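Local coordinates for protein spherulin-4 (Aspergillus clavatus, PDB 5C5G) that probably hydrolyses glycosidic bonds in galactosaminogalactan, as a glycoside hydrolase whose Aspergillus fumigatus counterpart is required for making that polysaccharide, at residues A[195-209]-A[224-238]. Numbering follows the deposited sequence.
With EDO (1,2-ethanediol), chain C.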
ATOM      1  N   ARG A 195      13.228  -3.646  -8.308  1.00 10.28           N
ATOM      2  CA  ARG A 195      12.186  -4.199  -7.453  1.00  9.78           C
ATOM      3  C   ARG A 195      11.866  -3.302  -6.257  1.00  9.39           C
ATOM      4  O   ARG A 195      10.719  -3.281  -5.814  1.00  9.75           O
ATOM      5  CB  ARG A 195      12.544  -5.623  -6.969  1.00 10.34           C
ATOM      6  CG  ARG A 195      13.776  -5.702  -6.080  1.00 11.21           C
ATOM      7  CD  ARG A 195      14.060  -7.115  -5.607  1.00 10.79           C
ATOM      8  NE  ARG A 195      12.992  -7.691  -4.779  1.00 10.67           N
ATOM      9  CZ  ARG A 195      12.726  -7.338  -3.517  1.00 11.12           C
ATOM     10  NH1 ARG A 195      13.426  -6.378  -2.921  1.00 12.14           N
ATOM     11  NH2 ARG A 195      11.758  -7.936  -2.852  1.00 11.12           N
ATOM     12  N   ASP A 196      12.852  -2.577  -5.729  1.00  9.68           N
ATOM     13  CA  ASP A 196      12.634  -1.709  -4.572  1.00 11.20           C
ATOM     14  C   ASP A 196      11.632  -0.594  -4.852  1.00 10.01           C
ATOM     15  O   ASP A 196      11.104  -0.004  -3.925  1.00 12.51           O
ATOM     16  CB  ASP A 196      13.951  -1.098  -4.087  1.00 12.54           C
ATOM     17  CG  ASP A 196      14.885  -2.112  -3.450  1.00 14.02           C
ATOM     18  OD1 ASP A 196      14.479  -3.269  -3.237  1.00 16.72           O
ATOM     19  OD2 ASP A 196      16.042  -1.731  -3.149  1.00 18.34           O
ATOM     20  N   GLN A 197      11.395  -0.297  -6.116  1.00  9.22           N
ATOM     21  CA  GLN A 197      10.444   0.732  -6.522  1.00  9.45           C
ATOM     22  C   GLN A 197       9.020   0.232  -6.719  1.00  8.83           C
ATOM     23  O   GLN A 197       8.145   1.040  -7.001  1.00  9.70           O
ATOM     24  CB  GLN A 197      10.911   1.344  -7.836  1.00 10.32           C
ATOM     25  CG  GLN A 197      12.256   1.991  -7.736  1.00 11.01           C
ATOM     26  CD  GLN A 197      12.691   2.530  -9.063  1.00 12.57           C
ATOM     27  OE1 GLN A 197      12.960   1.770  -9.979  1.00 13.90           O
ATOM     28  NE2 GLN A 197      12.704   3.842  -9.200  1.00 13.34           N
ATOM     29  N   LEU A 198       8.807  -1.084  -6.639  1.00  8.74           N
ATOM     30  CA  LEU A 198       7.602  -1.700  -7.181  1.00  9.10           C
ATOM     31  C   LEU A 198       6.805  -2.474  -6.157  1.00  9.39           C
ATOM     32  O   LEU A 198       7.351  -3.141  -5.262  1.00  9.92           O
ATOM     33  CB  LEU A 198       7.985  -2.656  -8.307  1.00  9.75           C
ATOM     34  CG  LEU A 198       8.867  -2.062  -9.410  1.00 10.16           C
ATOM     35  CD1 LEU A 198       9.202  -3.146 -10.432  1.00 11.84           C
ATOM     36  CD2 LEU A 198       8.219  -0.867 -10.067  1.00 10.38           C
ATOM     37  N   CYS A 199       5.489  -2.392  -6.318  1.00  8.98           N
ATOM     38  CA  CYS A 199       4.539  -3.134  -5.506  1.00  8.20           C
ATOM     39  C   CYS A 199       3.619  -3.926  -6.411  1.00  8.55           C
ATOM     40  O   CYS A 199       3.260  -3.485  -7.509  1.00  9.15           O
ATOM     41  CB  CYS A 199       3.721  -2.171  -4.644  1.00  8.71           C
ATOM     42  SG  CYS A 199       2.409  -2.892  -3.683  1.00 12.83           S
ATOM     43  N   ALA A 200       3.217  -5.095  -5.931  1.00  8.84           N
ATOM     44  CA  ALA A 200       2.296  -5.977  -6.632  1.00  8.99           C
ATOM     45  C   ALA A 200       1.130  -6.322  -5.727  1.00  8.97           C
ATOM     46  O   ALA A 200       1.331  -6.749  -4.588  1.00  9.34           O
ATOM     47  CB  ALA A 200       2.984  -7.245  -7.062  1.00 10.56           C
ATOM     48  N   VAL A 201      -0.072  -6.186  -6.274  1.00  8.67           N
ATOM     49  CA  VAL A 201      -1.308  -6.531  -5.601  1.00  9.01           C
ATOM     50  C   VAL A 201      -2.029  -7.576  -6.452  1.00  8.95           C
ATOM     51  O   VAL A 201      -2.449  -7.286  -7.581  1.00  9.94           O
ATOM     52  CB  VAL A 201      -2.191  -5.293  -5.429  1.00 10.18           C
ATOM     53  CG1 VAL A 201      -3.572  -5.673  -4.908  1.00 11.29           C
ATOM     54  CG2 VAL A 201      -1.546  -4.307  -4.471  1.00 10.98           C
ATOM     55  N   ILE A 202      -2.175  -8.772  -5.904  1.00  8.58           N
ATOM     56  CA  ILE A 202      -2.797  -9.879  -6.613  1.00  9.48           C
ATOM     57  C   ILE A 202      -3.945 -10.388  -5.768  1.00 10.41           C
ATOM     58  O   ILE A 202      -3.728 -10.936  -4.696  1.00 11.05           O
ATOM     59  CB  ILE A 202      -1.813 -11.031  -6.877  1.00  9.96           C
ATOM     60  CG1 ILE A 202      -0.553 -10.524  -7.584  1.00 11.09           C
ATOM     61  CG2 ILE A 202      -2.474 -12.124  -7.710  1.00 11.16           C
ATOM     62  CD1 ILE A 202       0.577 -11.551  -7.609  1.00 12.96           C
ATOM     63  N   HIS A 203      -5.164 -10.217  -6.256  1.00  9.67           N
ATOM     64  CA  HIS A 203      -6.339 -10.705  -5.558  1.00  9.98           C
ATOM     65  C   HIS A 203      -6.973 -11.841  -6.345  1.00 10.93           C
ATOM     66  O   HIS A 203      -6.483 -12.222  -7.413  1.00 10.65           O
ATOM     67  CB  HIS A 203      -7.315  -9.565  -5.279  1.00 10.43           C
ATOM     68  CG  HIS A 203      -7.732  -8.789  -6.487  1.00 10.87           C
ATOM     69  ND1 HIS A 203      -8.542  -9.307  -7.474  1.00 11.48           N
ATOM     70  CD2 HIS A 203      -7.468  -7.511  -6.844  1.00 11.31           C
ATOM     71  CE1 HIS A 203      -8.750  -8.379  -8.393  1.00 11.99           C
ATOM     72  NE2 HIS A 203      -8.109  -7.280  -8.033  1.00 11.95           N
ATOM     73  N   SER A 204      -8.050 -12.405  -5.813  1.00 11.76           N
ATOM     74  CA  SER A 204      -8.810 -13.428  -6.520  1.00 12.68           C
ATOM     75  C   SER A 204      -7.946 -14.645  -6.820  1.00 11.79           C
ATOM     76  O   SER A 204      -8.154 -15.337  -7.826  1.00 13.44           O
ATOM     77  CB  SER A 204      -9.417 -12.852  -7.806  1.00 13.76           C
ATOM     78  OG  SER A 204     -10.097 -11.625  -7.522  1.00 14.64           O
ATOM     79  N   VAL A 205      -7.006 -14.946  -5.941  1.00 11.55           N
ATOM     80  CA  VAL A 205      -6.215 -16.165  -6.110  1.00 11.45           C
ATOM     81  C   VAL A 205      -7.099 -17.382  -5.807  1.00 13.15           C
ATOM     82  O   VAL A 205      -7.757 -17.426  -4.767  1.00 13.61           O
ATOM     83  CB  VAL A 205      -5.010 -16.163  -5.177  1.00 10.93           C
ATOM     84  CG1 VAL A 205      -4.179 -17.415  -5.384  1.00 12.51           C
ATOM     85  CG2 VAL A 205      -4.149 -14.935  -5.421  1.00 11.67           C
ATOM     86  N   PRO A 206      -7.145 -18.373  -6.721  1.00 14.16           N
ATOM     87  CA  PRO A 206      -7.945 -19.570  -6.452  1.00 14.01           C
ATOM     88  C   PRO A 206      -7.479 -20.255  -5.179  1.00 14.20           C
ATOM     89  O   PRO A 206      -6.289 -20.272  -4.878  1.00 13.37           O
ATOM     90  CB  PRO A 206      -7.651 -20.474  -7.654  1.00 18.23           C
ATOM     91  CG  PRO A 206      -7.193 -19.566  -8.726  1.00 18.07           C
ATOM     92  CD  PRO A 206      -6.508 -18.419  -8.047  1.00 15.15           C
ATOM     93  N   THR A 207      -8.408 -20.847  -4.436  1.00 16.36           N
ATOM     94  CA  THR A 207      -8.034 -21.431  -3.153  1.00 18.44           C
ATOM     95  C   THR A 207      -7.086 -22.613  -3.328  1.00 18.78           C
ATOM     96  O   THR A 207      -6.378 -22.969  -2.390  1.00 18.84           O
ATOM     97  CB  THR A 207      -9.253 -21.848  -2.332  1.00 23.51           C
ATOM     98  OG1 THR A 207     -10.077 -22.692  -3.128  1.00 27.30           O
ATOM     99  CG2 THR A 207     -10.052 -20.626  -1.893  1.00 29.03           C
ATOM    100  N   SER A 208      -7.040 -23.198  -4.525  1.00 15.77           N
ATOM    101  CA  SER A 208      -6.129 -24.304  -4.805  1.00 15.62           C
ATOM    102  C   SER A 208      -4.662 -23.870  -4.856  1.00 14.47           C
ATOM    103  O   SER A 208      -3.761 -24.708  -4.798  1.00 15.23           O
ATOM    104  CB  SER A 208      -6.529 -24.980  -6.116  1.00 18.78           C
ATOM    105  OG  SER A 208      -6.617 -24.032  -7.167  1.00 19.92           O
ATOM    106  N   VAL A 209      -4.419 -22.574  -4.973  1.00 13.41           N
ATOM    107  CA  VAL A 209      -3.068 -22.058  -4.842  1.00 12.29           C
ATOM    108  C   VAL A 209      -2.785 -21.938  -3.349  1.00 12.20           C
ATOM    109  O   VAL A 209      -2.941 -20.880  -2.742  1.00 13.87           O
ATOM    110  CB  VAL A 209      -2.890 -20.720  -5.565  1.00 12.77           C
ATOM    111  CG1 VAL A 209      -1.435 -20.257  -5.456  1.00 14.95           C
ATOM    112  CG2 VAL A 209      -3.306 -20.852  -7.017  1.00 17.32           C
ATOM    113  N   VAL A 224      10.572  -9.723  -7.869  1.00  9.89           N
ATOM    114  CA  VAL A 224      10.328  -8.572  -8.735  1.00 11.20           C
ATOM    115  C   VAL A 224       9.672  -7.382  -8.051  1.00  9.96           C
ATOM    116  O   VAL A 224       9.659  -6.297  -8.636  1.00 10.17           O
ATOM    117  CB  VAL A 224       9.503  -8.960  -9.996  1.00 12.03           C
ATOM    118  CG1 VAL A 224      10.293  -9.904 -10.863  1.00 13.13           C
ATOM    119  CG2 VAL A 224       8.176  -9.564  -9.628  1.00 11.46           C
ATOM    120  N   ALA A 225       9.142  -7.549  -6.839  1.00  8.91           N
ATOM    121  CA  ALA A 225       8.423  -6.468  -6.168  1.00  8.96           C
ATOM    122  C   ALA A 225       8.753  -6.447  -4.686  1.00  8.66           C
ATOM    123  O   ALA A 225       8.630  -7.467  -3.999  1.00  9.71           O
ATOM    124  CB  ALA A 225       6.929  -6.626  -6.350  1.00  9.86           C
ATOM    125  N   ASP A 226       9.157  -5.288  -4.185  1.00  8.72           N
ATOM    126  CA  ASP A 226       9.563  -5.151  -2.789  1.00  8.95           C
ATOM    127  C   ASP A 226       8.386  -4.953  -1.846  1.00  8.68           C
ATOM    128  O   ASP A 226       8.591  -4.966  -0.638  1.00  9.83           O
ATOM    129  CB  ASP A 226      10.532  -3.984  -2.648  1.00 10.76           C
ATOM    130  CG  ASP A 226      11.200  -3.920  -1.291  1.00 12.22           C
ATOM    131  OD1 ASP A 226      11.843  -4.921  -0.898  1.00 13.29           O
ATOM    132  OD2 ASP A 226      11.113  -2.851  -0.634  1.00 13.66           O
ATOM    133  N   GLU A 227       7.170  -4.777  -2.366  1.00  9.02           N
ATOM    134  CA  GLU A 227       5.967  -4.736  -1.529  1.00  8.21           C
ATOM    135  C   GLU A 227       4.904  -5.565  -2.207  1.00  9.02           C
ATOM    136  O   GLU A 227       4.744  -5.463  -3.420  1.00  8.91           O
ATOM    137  CB  GLU A 227       5.465  -3.307  -1.279  1.00 10.40           C
ATOM    138  CG  GLU A 227       6.593  -2.324  -1.000  1.00 12.60           C
ATOM    139  CD  GLU A 227       6.235  -1.155  -0.115  1.00 14.02           C
ATOM    140  OE1 GLU A 227       5.290  -1.280   0.702  1.00 15.21           O
ATOM    141  OE2 GLU A 227       6.918  -0.124  -0.224  1.00 15.49           O
ATOM    142  N   ILE A 228       4.204  -6.408  -1.446  1.00  8.11           N
ATOM    143  CA  ILE A 228       3.304  -7.400  -2.019  1.00  7.22           C
ATOM    144  C   ILE A 228       2.050  -7.571  -1.160  1.00  7.82           C
ATOM    145  O   ILE A 228       2.149  -7.679   0.063  1.00  8.60           O
ATOM    146  CB  ILE A 228       3.993  -8.771  -2.102  1.00  8.72           C
ATOM    147  CG1 ILE A 228       5.286  -8.677  -2.913  1.00  9.34           C
ATOM    148  CG2 ILE A 228       3.045  -9.810  -2.679  1.00  9.31           C
ATOM    149  CD1 ILE A 228       6.119  -9.933  -2.879  1.00  9.46           C
ATOM    150  N   PHE A 229       0.897  -7.620  -1.821  1.00  8.53           N
ATOM    151  CA  PHE A 229      -0.346  -8.078  -1.206  1.00  8.62           C
ATOM    152  C   PHE A 229      -0.896  -9.192  -2.077  1.00  8.96           C
ATOM    153  O   PHE A 229      -1.025  -9.022  -3.293  1.00  9.20           O
ATOM    154  CB  PHE A 229      -1.370  -6.956  -1.159  1.00  8.80           C
ATOM    155  CG  PHE A 229      -2.670  -7.334  -0.493  1.00  8.36           C
ATOM    156  CD1 PHE A 229      -2.698  -7.715   0.838  1.00  9.90           C
ATOM    157  CD2 PHE A 229      -3.872  -7.264  -1.188  1.00 10.10           C
ATOM    158  CE1 PHE A 229      -3.916  -8.054   1.453  1.00 11.55           C
ATOM    159  CE2 PHE A 229      -5.077  -7.590  -0.573  1.00 10.46           C
ATOM    160  CZ  PHE A 229      -5.096  -7.975   0.736  1.00 11.24           C
ATOM    161  N   ILE A 230      -1.199 -10.338  -1.466  1.00  9.09           N
ATOM    162  CA  ILE A 230      -1.820 -11.464  -2.149  1.00  8.82           C
ATOM    163  C   ILE A 230      -3.018 -11.892  -1.321  1.00  9.63           C
ATOM    164  O   ILE A 230      -2.894 -12.041  -0.106  1.00  9.96           O
ATOM    165  CB  ILE A 230      -0.841 -12.638  -2.301  1.00  9.28           C
ATOM    166  CG1 ILE A 230       0.239 -12.256  -3.307  1.00 10.69           C
ATOM    167  CG2 ILE A 230      -1.574 -13.896  -2.777  1.00 12.49           C
ATOM    168  CD1 ILE A 230       1.423 -13.232  -3.365  1.00 11.21           C
ATOM    169  N   THR A 231      -4.171 -12.075  -1.966  1.00  9.58           N
ATOM    170  CA  THR A 231      -5.348 -12.559  -1.278  1.00  9.73           C
ATOM    171  C   THR A 231      -6.174 -13.468  -2.152  1.00  9.77           C
ATOM    172  O   THR A 231      -6.218 -13.344  -3.381  1.00 10.31           O
ATOM    173  CB  THR A 231      -6.217 -11.412  -0.767  1.00  9.95           C
ATOM    174  OG1 THR A 231      -7.336 -11.976  -0.081  1.00 11.48           O
ATOM    175  CG2 THR A 231      -6.707 -10.506  -1.887  1.00  9.77           C
ATOM    176  N   HIS A 232      -6.810 -14.420  -1.486  1.00 10.94           N
ATOM    177  CA  HIS A 232      -7.677 -15.388  -2.131  1.00 12.20           C
ATOM    178  C   HIS A 232      -9.122 -14.906  -2.204  1.00 13.03           C
ATOM    179  O   HIS A 232      -9.961 -15.610  -2.730  1.00 16.58           O
ATOM    180  CB  HIS A 232      -7.571 -16.732  -1.413  1.00 13.38           C
ATOM    181  CG  HIS A 232      -6.212 -17.351  -1.527  1.00 12.02           C
ATOM    182  ND1 HIS A 232      -5.139 -16.944  -0.766  1.00 12.95           N
ATOM    183  CD2 HIS A 232      -5.760 -18.342  -2.331  1.00 13.99           C
ATOM    184  CE1 HIS A 232      -4.083 -17.675  -1.091  1.00 14.02           C
ATOM    185  NE2 HIS A 232      -4.430 -18.519  -2.042  1.00 15.76           N
ATOM    186  N   LEU A 233      -9.430 -13.725  -1.675  1.00 13.12           N
ATOM    187  CA  LEU A 233     -10.778 -13.173  -1.858  1.00 13.45           C
ATOM    188  C   LEU A 233     -10.977 -12.666  -3.287  1.00 13.58           C
ATOM    189  O   LEU A 233     -10.100 -12.004  -3.851  1.00 12.64           O
ATOM    190  CB  LEU A 233     -11.037 -12.029  -0.875  1.00 13.79           C
ATOM    191  CG  LEU A 233     -11.027 -12.367   0.623  1.00 15.75           C
ATOM    192  CD1 LEU A 233     -11.425 -11.174   1.468  1.00 16.50           C
ATOM    193  CD2 LEU A 233     -11.909 -13.566   0.941  1.00 21.67           C
ATOM    194  N   GLU A 234     -12.151 -12.926  -3.852  1.00 13.58           N
ATOM    195  CA  GLU A 234     -12.491 -12.423  -5.179  1.00 14.89           C
ATOM    196  C   GLU A 234     -13.542 -11.322  -5.112  1.00 13.47           C
ATOM    197  O   GLU A 234     -13.850 -10.719  -6.131  1.00 14.94           O
ATOM    198  CB  GLU A 234     -12.954 -13.552  -6.108  1.00 24.36           C
ATOM    199  CG  GLU A 234     -14.103 -14.376  -5.605  1.00 31.07           C
ATOM    200  CD  GLU A 234     -14.319 -15.631  -6.451  1.00 41.78           C
ATOM    201  OE1 GLU A 234     -13.665 -15.764  -7.509  1.00 41.57           O
ATOM    202  OE2 GLU A 234     -15.130 -16.486  -6.050  1.00 49.48           O
ATOM    203  N   THR A 235     -14.075 -11.081  -3.911  1.00 13.45           N
ATOM    204  CA  THR A 235     -15.036 -10.016  -3.641  1.00 14.13           C
ATOM    205  C   THR A 235     -14.590  -9.337  -2.358  1.00 14.24           C
ATOM    206  O   THR A 235     -14.160 -10.011  -1.417  1.00 14.46           O
ATOM    207  CB  THR A 235     -16.431 -10.594  -3.433  1.00 15.09           C
ATOM    208  OG1 THR A 235     -16.801 -11.335  -4.597  1.00 19.07           O
ATOM    209  CG2 THR A 235     -17.471  -9.492  -3.188  1.00 16.80           C
ATOM    210  N   ASP A 236     -14.660  -8.012  -2.318  1.00 12.21           N
ATOM    211  CA  ASP A 236     -14.306  -7.252  -1.117  1.00 12.33           C
ATOM    212  C   ASP A 236     -12.896  -7.583  -0.655  1.00 12.00           C
ATOM    213  O   ASP A 236     -12.603  -7.702   0.550  1.00 12.93           O
ATOM    214  CB  ASP A 236     -15.323  -7.478  -0.000  1.00 13.67           C
ATOM    215  CG  ASP A 236     -16.674  -6.918  -0.337  1.00 14.50           C
ATOM    216  OD1 ASP A 236     -16.730  -5.819  -0.921  1.00 15.82           O
ATOM    217  OD2 ASP A 236     -17.674  -7.581  -0.011  1.00 16.37           O
ATOM    218  N   TYR A 237     -12.002  -7.701  -1.627  1.00 10.51           N
ATOM    219  CA  TYR A 237     -10.646  -8.158  -1.370  1.00 10.15           C
ATOM    220  C   TYR A 237      -9.757  -7.157  -0.636  1.00 10.58           C
ATOM    221  O   TYR A 237      -8.666  -7.542  -0.218  1.00 10.27           O
ATOM    222  CB  TYR A 237      -9.961  -8.643  -2.661  1.00 11.04           C
ATOM    223  CG  TYR A 237     -10.385  -7.931  -3.930  1.00 10.61           C
ATOM    224  CD1 TYR A 237      -9.977  -6.632  -4.211  1.00 10.51           C
ATOM    225  CD2 TYR A 237     -11.205  -8.574  -4.846  1.00 10.79           C
ATOM    226  CE1 TYR A 237     -10.381  -6.005  -5.361  1.00 11.06           C
ATOM    227  CE2 TYR A 237     -11.607  -7.963  -5.996  1.00 12.63           C
ATOM    228  CZ  TYR A 237     -11.186  -6.677  -6.255  1.00 11.21           C
ATOM    229  OH  TYR A 237     -11.599  -6.072  -7.412  1.00 13.88           O
ATOM    230  N   TYR A 238     -10.196  -5.910  -0.468  1.00 10.01           N
ATOM    231  CA  TYR A 238      -9.492  -4.951   0.382  1.00 10.26           C
ATOM    232  C   TYR A 238     -10.267  -4.644   1.645  1.00 11.58           C
ATOM    233  O   TYR A 238      -9.853  -3.794   2.431  1.00 12.89           O
ATOM    234  CB  TYR A 238      -9.203  -3.644  -0.369  1.00 10.95           C
ATOM    235  CG  TYR A 238      -8.527  -3.839  -1.710  1.00 11.27           C
ATOM    236  CD1 TYR A 238      -7.528  -4.780  -1.883  1.00 10.77           C
ATOM    237  CD2 TYR A 238      -8.901  -3.073  -2.799  1.00 13.64           C
ATOM    238  CE1 TYR A 238      -6.916  -4.951  -3.117  1.00 11.14           C
ATOM    239  CE2 TYR A 238      -8.291  -3.233  -4.033  1.00 13.48           C
ATOM    240  CZ  TYR A 238      -7.297  -4.176  -4.178  1.00 12.12           C
ATOM    241  OH  TYR A 238      -6.692  -4.368  -5.409  1.00 12.50           O
TER
HETATM  242  C1  EDO C 402      -6.394  -5.810   3.645  1.00 22.29           C
HETATM  243  O1  EDO C 402      -7.806  -5.626   3.567  1.00 22.98           O
HETATM  244  C2  EDO C 402      -6.148  -7.021   4.530  1.00 25.17           C
HETATM  245  O2  EDO C 402      -6.569  -8.205   3.854  1.00 18.00           O
HETATM  246  O   HOH W   1      14.827  -4.116  -0.622  1.00 33.27           O
HETATM  247  O   HOH W   2     -12.457 -10.966  -8.471  1.00 19.04           O
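The last two strands of the (beta/alpha) barrel, 198-203 and 227-230, pair here, and the loops that follow them lie at the C-terminal end of the barrel, where Tyr238 borders the N-acetylgalactosamine site. The rings of His203 and Tyr237 lie face to face, centroids 3.7 Å apart and planes within 3°. With chi1 at 55°, His203 CG is tucked between the backbone N and carbonyl carbon, which lays the imidazole along the tyrosine face. His203 ND1 and Ser204 OG are hydrogen-bonded at 2.8 Å, which, with the stack, restrains the ring's rotation. Tyr238 OH, 3.5 Å from His203 CD2 at the imidazole edge, hydrogen-bonds Glu172, a sugar-binding residue. Helix 212-224 links the strands as a parallel beta-alpha-beta crossover, its Val221 covering Ala200, Ile202 and Ile228; Cys199, Val201, Glu227 and Phe229 point to the barrel interior. In mid-strand, Ile202 N donates to Phe229 O at 2.9 Å, nearly straight (171° at the hydrogen). Past the strands, His232 NE2 donates in its ring plane to Val209 O at 2.9 Å, while Val205 CB packs over the imidazole face. At the N-terminal end, Arg195 NH1 meets Asp226 OD1 at 3.0 Å from above the carboxylate plane. A water donates to both Asp196 OD1 and Asp226 OD1 and, with Arg195 NH1 bonded to both, probably offsets the repulsion of the two carboxylates; Lys9 pairs with Asp226 OD2, and Arg195 NH2 donates to Arg222 O.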